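Local coordinates for ferric uptake regulation protein (PDB 1MZB) that probably senses cellular iron as a dimeric, metal-dependent DNA-binding repressor and so regulates genes of iron uptake in Pseudomonas aeruginosa, at residues 21-26 against 58-63; 88-93 against 124-129. All coordinates share one frame; numbering follows the deposited sequence.

Contact 1 is complete before the chain reaches contact 2, and the centre of the chain lies between them; their own centres are about 22 Å apart and their nearest atoms about 11 Å. Contact 1 (21-26 against 58-63) joins helices 18-28 and 53-66 of the N-terminal winged-helix region, which in this family binds DNA. Contact 2 (88-93 against 124-129) opens the parallel pairing of strands 90-94 and 129-132 in the three-stranded mixed sheet of the C-terminal half, which in this family forms the dimer. His91 of contact 2 shares a zinc ion with His34 and Glu82, earlier in the same chain, and Glu102 of strand 100-103, consistent with coupling between the two halves.

Contact 1 (21-26 against 58-63); sequences VKILQM and RVLTQF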
loop_
_atom_site.group_PDB
_atom_site.type_symbol
_atom_site.label_atom_id
_atom_site.label_comp_id
_atom_site.label_asym_id
_atom_site.label_seq_id
_atom_site.Cartn_x
_atom_site.Cartn_y
_atom_site.Cartn_z
ATOM N N VAL A 21 -3.092 -16.030 -17.951
ATOM C CA VAL A 21 -1.974 -15.109 -18.028
ATOM C C VAL A 21 -2.355 -13.735 -18.573
ATOM O O VAL A 21 -1.958 -12.696 -18.017
ATOM C CB VAL A 21 -0.827 -15.712 -18.891
ATOM C CG1 VAL A 21 0.198 -14.628 -19.221
ATOM C CG2 VAL A 21 -0.184 -16.849 -18.134
ATOM N N LYS A 22 -3.145 -13.700 -19.644
ATOM C CA LYS A 22 -3.532 -12.423 -20.203
ATOM C C LYS A 22 -4.377 -11.569 -19.235
ATOM O O LYS A 22 -4.202 -10.357 -19.147
ATOM C CB LYS A 22 -4.259 -12.631 -21.532
ATOM C CG LYS A 22 -3.282 -12.938 -22.680
ATOM C CD LYS A 22 -3.977 -13.176 -24.013
ATOM C CE LYS A 22 -2.920 -13.402 -25.122
ATOM N NZ LYS A 22 -1.789 -12.427 -24.967
ATOM N N ILE A 23 -5.278 -12.209 -18.504
ATOM C CA ILE A 23 -6.118 -11.457 -17.564
ATOM C C ILE A 23 -5.293 -10.902 -16.397
ATOM O O ILE A 23 -5.465 -9.750 -15.977
ATOM C CB ILE A 23 -7.284 -12.353 -17.099
ATOM C CG1 ILE A 23 -8.189 -12.615 -18.313
ATOM C CG2 ILE A 23 -8.028 -11.683 -15.920
ATOM C CD1 ILE A 23 -9.247 -13.691 -18.136
ATOM N N LEU A 24 -4.372 -11.703 -15.881
ATOM C CA LEU A 24 -3.520 -11.225 -14.816
ATOM C C LEU A 24 -2.663 -10.035 -15.305
ATOM O O LEU A 24 -2.402 -9.099 -14.556
ATOM C CB LEU A 24 -2.630 -12.368 -14.322
ATOM C CG LEU A 24 -1.886 -12.110 -13.013
ATOM C CD1 LEU A 24 -2.882 -11.892 -11.885
ATOM C CD2 LEU A 24 -0.975 -13.313 -12.704
ATOM N N GLN A 25 -2.241 -10.052 -16.568
ATOM C CA GLN A 25 -1.427 -8.961 -17.100
ATOM C C GLN A 25 -2.287 -7.720 -17.239
ATOM O O GLN A 25 -1.827 -6.601 -16.987
ATOM C CB GLN A 25 -0.824 -9.345 -18.464
ATOM C CG GLN A 25 0.264 -10.403 -18.368
ATOM C CD GLN A 25 0.683 -10.931 -19.737
ATOM O OE1 GLN A 25 -0.055 -10.799 -20.713
ATOM N NE2 GLN A 25 1.865 -11.556 -19.802
ATOM N N MET A 26 -3.548 -7.916 -17.630
ATOM C CA MET A 26 -4.447 -6.785 -17.749
ATOM C C MET A 26 -4.647 -6.156 -16.373
ATOM O O MET A 26 -4.659 -4.927 -16.237
ATOM C CB MET A 26 -5.795 -7.217 -18.319
ATOM C CG MET A 26 -6.689 -6.035 -18.616
ATOM S SD MET A 26 -5.784 -4.844 -19.649
ATOM C CE MET A 26 -5.501 -5.844 -21.125
ATOM N N ARG A 58 -15.201 -15.771 -15.364
ATOM C CA ARG A 58 -14.807 -17.030 -14.754
ATOM C C ARG A 58 -13.401 -16.961 -14.190
ATOM O O ARG A 58 -13.166 -17.361 -13.054
ATOM C CB ARG A 58 -14.902 -18.151 -15.796
ATOM C CG ARG A 58 -16.318 -18.390 -16.216
ATOM C CD ARG A 58 -16.965 -19.410 -15.340
ATOM N NE ARG A 58 -16.611 -20.765 -15.775
ATOM C CZ ARG A 58 -17.219 -21.418 -16.763
ATOM N NH1 ARG A 58 -18.213 -20.836 -17.423
ATOM N NH2 ARG A 58 -16.849 -22.661 -17.079
ATOM N N VAL A 59 -12.461 -16.479 -14.996
ATOM C CA VAL A 59 -11.083 -16.375 -14.539
ATOM C C VAL A 59 -10.941 -15.425 -13.351
ATOM O O VAL A 59 -10.238 -15.720 -12.401
ATOM C CB VAL A 59 -10.147 -15.895 -15.647
ATOM C CG1 VAL A 59 -8.736 -15.644 -15.062
ATOM C CG2 VAL A 59 -10.076 -16.912 -16.775
ATOM N N LEU A 60 -11.599 -14.262 -13.398
ATOM C CA LEU A 60 -11.499 -13.360 -12.279
ATOM C C LEU A 60 -12.075 -14.038 -11.020
ATOM O O LEU A 60 -11.572 -13.820 -9.927
ATOM C CB LEU A 60 -12.263 -12.043 -12.586
ATOM C CG LEU A 60 -11.656 -11.172 -13.698
ATOM C CD1 LEU A 60 -12.640 -9.986 -14.121
ATOM C CD2 LEU A 60 -10.358 -10.558 -13.110
ATOM N N THR A 61 -13.115 -14.866 -11.178
ATOM C CA THR A 61 -13.694 -15.547 -10.004
ATOM C C THR A 61 -12.718 -16.635 -9.497
ATOM O O THR A 61 -12.586 -16.862 -8.288
ATOM C CB THR A 61 -15.075 -16.155 -10.323
ATOM O OG1 THR A 61 -15.998 -15.069 -10.578
ATOM C CG2 THR A 61 -15.606 -16.953 -9.124
ATOM N N GLN A 62 -11.995 -17.241 -10.431
ATOM C CA GLN A 62 -10.980 -18.261 -10.074
ATOM C C GLN A 62 -9.883 -17.542 -9.284
ATOM O O GLN A 62 -9.425 -18.047 -8.246
ATOM C CB GLN A 62 -10.402 -18.916 -11.346
ATOM C CG GLN A 62 -11.419 -19.688 -12.209
ATOM C CD GLN A 62 -10.821 -20.462 -13.382
ATOM O OE1 GLN A 62 -9.982 -19.947 -14.139
ATOM N NE2 GLN A 62 -11.266 -21.721 -13.548
ATOM N N PHE A 63 -9.473 -16.359 -9.763
ATOM C CA PHE A 63 -8.432 -15.568 -9.099
ATOM C C PHE A 63 -8.863 -15.117 -7.718
ATOM O O PHE A 63 -8.071 -15.060 -6.785
ATOM C CB PHE A 63 -8.080 -14.313 -9.917
ATOM C CG PHE A 63 -7.253 -14.584 -11.132
ATOM C CD1 PHE A 63 -6.884 -15.878 -11.468
ATOM C CD2 PHE A 63 -6.865 -13.544 -11.952
ATOM C CE1 PHE A 63 -6.134 -16.122 -12.607
ATOM C CE2 PHE A 63 -6.112 -13.786 -13.106
ATOM C CZ PHE A 63 -5.752 -15.072 -13.429
#
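Val59 meets Ile23 tip to tip where helix 53-66, probably the DNA-recognition helix of the winged helix-turn-helix, as in relatives, crosses helix 18-28. The short segments pass at -75° with their axes 10.3 Å apart, wide enough for a layer of apolar side chains. The CA-CB bond of Val59 points toward the other helix, and its methyls straddle the end of Ile23: CD1 of Ile23 lies 3.6 Å from CG2 of Val59 and little farther from CG1. Ile23 sends CG1 out beside its backbone N (chi1 -67°), and the extended chain then carries CD1 to this position.

Leu60 starts off to the side of the interface but swings its CD2 back to 3.8 Å from Ile23 CG2. Its side chain also touches Ala37 and Val40 of helix 37-46.

Phe63, a turn beyond Val59, closes the layer. Its CE2 corner is what meets segment 21-26: Ile23 CG2 approaches it obliquely at 4.0 Å, while Leu24 CD1 lies 3.9 Å from CE2 and the backbone N of Leu24 sits at the ring edge, near its plane. Leu24 holds CG anti to its own N (chi1 -168°), which sets its branch against that corner. Val59 CG1 backs one face of the ring, and Leu9, Arg20 and Leu27 also touch Phe63. No hydrogen bond joins 21-26 to 58-63; just outside, Gln62 OE1 is hydrogen-bonded to Arg20 NE. The closest approach, Ile23 CD1 to Val59 CB at 3.4 Å, is short for two carbons, the tips pressed closely together.

Contact 2 (88-93 against 124-129); sequences HHDHMV and VDHNLV. With ZN (zinc ion), chain B; ZN (zinc ion), chain C.
His88 and His126 reach toward each other tip to tip across a zinc ion, which His88 NE2 binds at 2.0 Å and His126 NE2 at 2.2 Å. Their ring planes stand 62° apart. His126 CG sits between its backbone N and carbonyl carbon (chi1 67°), which turns the ring to the metal. Asp90 is bidentate, OD1 at 2.4 Å from the zinc and OD2 slightly closer; the Asp90 and His126 side chains cross at about a right angle, with carboxylate and ring planes 60° apart. Glu109 and water 3 complete the site.

Hydrogen bonds start the parallel strand pairing. His91 N donates to Leu128 O over 3.3 Å, nearly straight, and Val129 CA makes a CH...O contact to His91 O. Water 1 donates to Asp90 OD1 and accepts from Leu128 N; water 2 accepts from His91 ND1 in the ring plane and donates to Leu128 O.

Val93 CG2 makes apolar contact with Val129 CG1 at 3.7 Å. Leu128 CB packs beside the Asp90 carboxylate.

With its ND1-H donated to water 2, His91 can offer the NE2 lone pair to a second zinc ion, so adjacent Asp90 and His91 ligate different metals.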
loop_
_atom_site.group_PDB
_atom_site.type_symbol
_atom_site.label_atom_id
_atom_site.label_comp_id
_atom_site.label_asym_id
_atom_site.label_seq_id
_atom_site.Cartn_x
_atom_site.Cartn_y
_atom_site.Cartn_z
ATOM N N HIS A 88 -1.541 -2.878 0.898
ATOM C CA HIS A 88 -2.897 -2.869 1.449
ATOM C C HIS A 88 -3.541 -1.500 1.315
ATOM O O HIS A 88 -2.869 -0.457 1.393
ATOM C CB HIS A 88 -2.883 -3.274 2.927
ATOM C CG HIS A 88 -4.176 -3.015 3.650
ATOM N ND1 HIS A 88 -5.317 -3.762 3.437
ATOM C CD2 HIS A 88 -4.485 -2.127 4.628
ATOM C CE1 HIS A 88 -6.266 -3.349 4.262
ATOM N NE2 HIS A 88 -5.787 -2.357 5.001
ATOM N N HIS A 89 -4.855 -1.516 1.122
ATOM C CA HIS A 89 -5.629 -0.298 0.984
ATOM C C HIS A 89 -7.081 -0.566 1.364
ATOM O O HIS A 89 -7.647 -1.610 1.051
ATOM C CB HIS A 89 -5.543 0.220 -0.460
ATOM N N ASP A 90 -7.667 0.366 2.096
ATOM C CA ASP A 90 -9.073 0.253 2.456
ATOM C C ASP A 90 -9.674 1.295 1.529
ATOM O O ASP A 90 -8.949 1.853 0.729
ATOM C CB ASP A 90 -9.245 0.597 3.896
ATOM C CG ASP A 90 -8.469 -0.374 4.793
ATOM O OD1 ASP A 90 -8.621 -1.589 4.627
ATOM O OD2 ASP A 90 -7.749 0.093 5.615
ATOM N N HIS A 91 -10.955 1.581 1.629
ATOM C CA HIS A 91 -11.525 2.499 0.636
ATOM C C HIS A 91 -12.535 3.482 1.151
ATOM O O HIS A 91 -13.313 3.161 2.046
ATOM C CB HIS A 91 -12.251 1.677 -0.476
ATOM C CG HIS A 91 -11.397 0.674 -1.188
ATOM N ND1 HIS A 91 -11.089 -0.550 -0.640
ATOM C CD2 HIS A 91 -10.776 0.787 -2.383
ATOM C CE1 HIS A 91 -10.294 -1.137 -1.504
ATOM N NE2 HIS A 91 -10.079 -0.379 -2.559
ATOM N N MET A 92 -12.519 4.684 0.573
ATOM C CA MET A 92 -13.555 5.666 0.831
ATOM C C MET A 92 -14.377 5.635 -0.486
ATOM O O MET A 92 -13.812 5.530 -1.590
ATOM C CB MET A 92 -12.967 7.067 1.010
ATOM C CG MET A 92 -12.498 7.289 2.418
ATOM S SD MET A 92 -11.663 8.833 2.552
ATOM C CE MET A 92 -12.821 9.877 1.954
ATOM N N VAL A 93 -15.699 5.649 -0.366
ATOM C CA VAL A 93 -16.550 5.637 -1.565
ATOM C C VAL A 93 -17.493 6.841 -1.490
ATOM O O VAL A 93 -18.198 7.020 -0.489
ATOM C CB VAL A 93 -17.383 4.346 -1.619
ATOM C CG1 VAL A 93 -18.226 4.317 -2.891
ATOM C CG2 VAL A 93 -16.466 3.142 -1.610
ATOM N N VAL A 124 -6.809 -12.272 10.541
ATOM C CA VAL A 124 -6.630 -12.978 9.269
ATOM C C VAL A 124 -6.804 -12.081 8.036
ATOM O O VAL A 124 -6.044 -12.156 7.051
ATOM C CB VAL A 124 -7.670 -14.148 9.192
ATOM C CG1 VAL A 124 -7.584 -14.880 7.877
ATOM C CG2 VAL A 124 -7.455 -15.085 10.362
ATOM N N ASP A 125 -7.803 -11.212 8.088
ATOM C CA ASP A 125 -8.093 -10.351 6.952
ATOM C C ASP A 125 -9.068 -9.319 7.495
ATOM O O ASP A 125 -9.508 -9.418 8.639
ATOM C CB ASP A 125 -8.768 -11.206 5.881
ATOM C CG ASP A 125 -8.887 -10.514 4.532
ATOM O OD1 ASP A 125 -8.315 -9.422 4.332
ATOM O OD2 ASP A 125 -9.571 -11.097 3.656
ATOM N N HIS A 126 -9.397 -8.322 6.689
ATOM C CA HIS A 126 -10.357 -7.327 7.110
ATOM C C HIS A 126 -10.810 -6.510 5.931
ATOM O O HIS A 126 -10.149 -6.458 4.862
ATOM C CB HIS A 126 -9.794 -6.377 8.171
ATOM C CG HIS A 126 -8.697 -5.484 7.674
ATOM N ND1 HIS A 126 -7.405 -5.915 7.622
ATOM C CD2 HIS A 126 -8.761 -4.202 7.237
ATOM C CE1 HIS A 126 -6.701 -4.900 7.158
ATOM N NE2 HIS A 126 -7.473 -3.839 6.909
ATOM N N ASN A 127 -11.948 -5.867 6.136
ATOM C CA ASN A 127 -12.508 -4.982 5.124
ATOM C C ASN A 127 -13.031 -3.722 5.779
ATOM O O ASN A 127 -13.844 -3.787 6.709
ATOM C CB ASN A 127 -13.656 -5.665 4.395
ATOM C CG ASN A 127 -14.209 -4.804 3.294
ATOM O OD1 ASN A 127 -15.383 -4.479 3.288
ATOM N ND2 ASN A 127 -13.350 -4.425 2.355
ATOM N N LEU A 128 -12.574 -2.574 5.311
ATOM C CA LEU A 128 -13.059 -1.306 5.864
ATOM C C LEU A 128 -13.478 -0.401 4.706
ATOM O O LEU A 128 -12.678 -0.130 3.805
ATOM C CB LEU A 128 -11.963 -0.587 6.686
ATOM C CG LEU A 128 -12.386 0.820 7.143
ATOM C CD1 LEU A 128 -13.588 0.765 8.141
ATOM C CD2 LEU A 128 -11.166 1.507 7.836
ATOM N N VAL A 129 -14.742 0.005 4.687
ATOM C CA VAL A 129 -15.186 0.928 3.624
ATOM C C VAL A 129 -15.824 2.113 4.314
ATOM O O VAL A 129 -16.664 1.942 5.212
ATOM C CB VAL A 129 -16.228 0.246 2.685
ATOM C CG1 VAL A 129 -16.736 1.276 1.610
ATOM C CG2 VAL A 129 -15.609 -0.961 2.018
HETATM ZN ZN ZN B . -7.023 -1.780 6.433
HETATM ZN ZN ZN C . -8.790 -0.631 -4.121
HETATM O O HOH W 1 -10.476 -2.832 3.600
HETATM O O HOH W 2 -12.291 -1.812 1.321
HETATM O O HOH W 3 -8.575 -1.153 8.004
#